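PDB 4QT6: probable E3 ubiquitin-protein ligase HERC1 from Homo sapiens, which is probably an E3 ubiquitin ligase of the HECT type, represented here by its SPRY domain, a beta-sandwich module that in related proteins often mediates protein binding. Local coordinates for residues 59-64 and 130-135. Numbering follows the deposited sequence.
Sequences VSRWPV and DVDAAE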
loop_
_atom_site.group_PDB
_atom_site.type_symbol
_atom_site.label_atom_id
_atom_site.label_comp_id
_atom_site.label_asym_id
_atom_site.label_seq_id
_atom_site.Cartn_x
_atom_site.Cartn_y
_atom_site.Cartn_z
ATOM N N VAL A 59 -4.167 1.712 0.835
ATOM C CA VAL A 59 -5.482 1.111 0.615
ATOM C C VAL A 59 -6.105 1.642 -0.677
ATOM O O VAL A 59 -5.730 2.723 -1.152
ATOM C CB VAL A 59 -6.436 1.363 1.807
ATOM C CG1 VAL A 59 -5.957 0.598 3.031
ATOM C CG2 VAL A 59 -6.568 2.851 2.102
ATOM N N SER A 60 -7.019 0.862 -1.232
ATOM C CA SER A 60 -7.665 1.161 -2.508
ATOM C C SER A 60 -9.135 0.791 -2.505
ATOM O O SER A 60 -9.559 -0.210 -1.898
ATOM C CB SER A 60 -6.995 0.392 -3.638
ATOM O OG SER A 60 -7.513 0.777 -4.903
ATOM N N ARG A 61 -9.892 1.578 -3.267
ATOM C CA ARG A 61 -11.207 1.180 -3.737
ATOM C C ARG A 61 -11.103 0.097 -4.783
ATOM O O ARG A 61 -10.052 -0.078 -5.421
ATOM C CB ARG A 61 -11.894 2.375 -4.400
ATOM C CG ARG A 61 -12.245 3.474 -3.446
ATOM C CD ARG A 61 -12.903 4.605 -4.218
ATOM N NE ARG A 61 -13.598 5.504 -3.302
ATOM C CZ ARG A 61 -13.155 6.680 -2.875
ATOM N NH1 ARG A 61 -11.996 7.213 -3.271
ATOM N NH2 ARG A 61 -13.925 7.362 -2.054
ATOM N N TRP A 62 -12.212 -0.604 -5.006
ATOM C CA TRP A 62 -12.334 -1.525 -6.124
ATOM C C TRP A 62 -13.686 -1.283 -6.797
ATOM O O TRP A 62 -14.692 -1.226 -6.091
ATOM C CB TRP A 62 -12.247 -2.957 -5.634
ATOM C CG TRP A 62 -12.292 -3.940 -6.756
ATOM C CD1 TRP A 62 -13.312 -4.786 -7.063
ATOM C CD2 TRP A 62 -11.261 -4.179 -7.718
ATOM N NE1 TRP A 62 -12.984 -5.531 -8.173
ATOM C CE2 TRP A 62 -11.730 -5.179 -8.588
ATOM C CE3 TRP A 62 -9.994 -3.646 -7.925
ATOM C CZ2 TRP A 62 -10.972 -5.651 -9.649
ATOM C CZ3 TRP A 62 -9.243 -4.114 -8.974
ATOM C CH2 TRP A 62 -9.729 -5.115 -9.813
ATOM N N PRO A 63 -13.745 -1.145 -8.131
ATOM C CA PRO A 63 -12.633 -1.236 -9.076
ATOM C C PRO A 63 -11.670 -0.052 -9.063
ATOM O O PRO A 63 -11.969 0.995 -8.506
ATOM C CB PRO A 63 -13.353 -1.286 -10.440
ATOM C CG PRO A 63 -14.612 -0.545 -10.204
ATOM C CD PRO A 63 -15.034 -0.939 -8.818
ATOM N N VAL A 64 -10.494 -0.268 -9.634
ATOM C CA VAL A 64 -9.471 0.749 -9.787
ATOM C C VAL A 64 -9.620 1.354 -11.184
ATOM O O VAL A 64 -9.619 0.627 -12.192
ATOM C CB VAL A 64 -8.068 0.124 -9.633
ATOM C CG1 VAL A 64 -6.960 1.084 -10.055
ATOM C CG2 VAL A 64 -7.873 -0.312 -8.185
ATOM N N ASP A 130 -10.501 12.168 6.772
ATOM C CA ASP A 130 -11.696 12.324 5.934
ATOM C C ASP A 130 -11.738 11.238 4.853
ATOM O O ASP A 130 -12.117 11.476 3.720
ATOM C CB ASP A 130 -11.763 13.726 5.282
ATOM C CG ASP A 130 -11.636 14.866 6.290
ATOM O OD1 ASP A 130 -12.532 15.030 7.147
ATOM O OD2 ASP A 130 -10.646 15.617 6.201
ATOM N N VAL A 131 -11.347 10.025 5.221
ATOM C CA VAL A 131 -11.362 8.924 4.273
ATOM C C VAL A 131 -12.807 8.614 3.898
ATOM O O VAL A 131 -13.616 8.339 4.755
ATOM C CB VAL A 131 -10.644 7.697 4.874
ATOM C CG1 VAL A 131 -10.806 6.463 3.994
ATOM C CG2 VAL A 131 -9.193 8.038 5.087
ATOM N N ASP A 132 -13.122 8.637 2.617
ATOM C CA ASP A 132 -14.501 8.709 2.156
ATOM C C ASP A 132 -14.929 7.585 1.214
ATOM O O ASP A 132 -15.731 7.776 0.315
ATOM C CB ASP A 132 -14.744 10.096 1.534
ATOM C CG ASP A 132 -13.875 10.370 0.300
ATOM O OD1 ASP A 132 -13.049 9.512 -0.100
ATOM O OD2 ASP A 132 -14.020 11.474 -0.280
ATOM N N ALA A 133 -14.372 6.388 1.426
ATOM C CA ALA A 133 -14.851 5.184 0.745
ATOM C C ALA A 133 -15.617 4.291 1.693
ATOM O O ALA A 133 -15.333 4.269 2.891
ATOM C CB ALA A 133 -13.703 4.409 0.144
ATOM N N ALA A 134 -16.599 3.579 1.144
ATOM C CA ALA A 134 -17.389 2.654 1.909
ATOM C C ALA A 134 -16.651 1.358 2.179
ATOM O O ALA A 134 -16.864 0.743 3.235
ATOM C CB ALA A 134 -18.686 2.345 1.200
ATOM N N GLU A 135 -15.851 0.916 1.214
ATOM C CA GLU A 135 -15.108 -0.331 1.363
ATOM C C GLU A 135 -13.702 -0.135 0.818
ATOM O O GLU A 135 -13.518 0.400 -0.280
ATOM C CB GLU A 135 -15.803 -1.464 0.626
ATOM C CG GLU A 135 -15.087 -2.809 0.740
ATOM C CD GLU A 135 -15.967 -4.015 0.530
ATOM O OE1 GLU A 135 -17.082 -3.892 0.003
ATOM O OE2 GLU A 135 -15.528 -5.124 0.932
HETATM O O HOH W 1 -11.506 9.962 -2.295
HETATM O O HOH W 2 -14.111 -0.598 -2.855
#
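Arg61 reaches across to Asp132 and lies over the methyl group of Ala133. Its chain is extended from CG to NE (chi2 179°), which brings NE alongside Ala133 CB. Arg61 NH2 forms a salt bridge with Asp132 OD1 at 3.0 Å. The N-H points only roughly at the oxygen (150°), and NH2 meets OD1 from above the carboxylate plane. The two flat groups are turned 53° apart. Water 1 adds a second link: it accepts from Arg61 NH1 and donates to Asp132 OD1 at 2.7 Å. Ala133 CB packs against one guanidinium face, 3.6 Å from Arg61 NE. An alanine at Arg61 would probably leave the Asp132 carboxylate without this charged mate and open a gap beside the Ala133 methyl. Between the backbones, water 2 accepts from Trp62 N and donates to Glu135 O at 2.8 Å. Trp76 of strand 75-79 also touches both Arg61 and Asp132. The contact lies at the surface of the SPRY beta-sandwich. It ties the end of strand 55-60 to the loop that crosses from strand 125-128 of one sheet to strand 137-142 of the other.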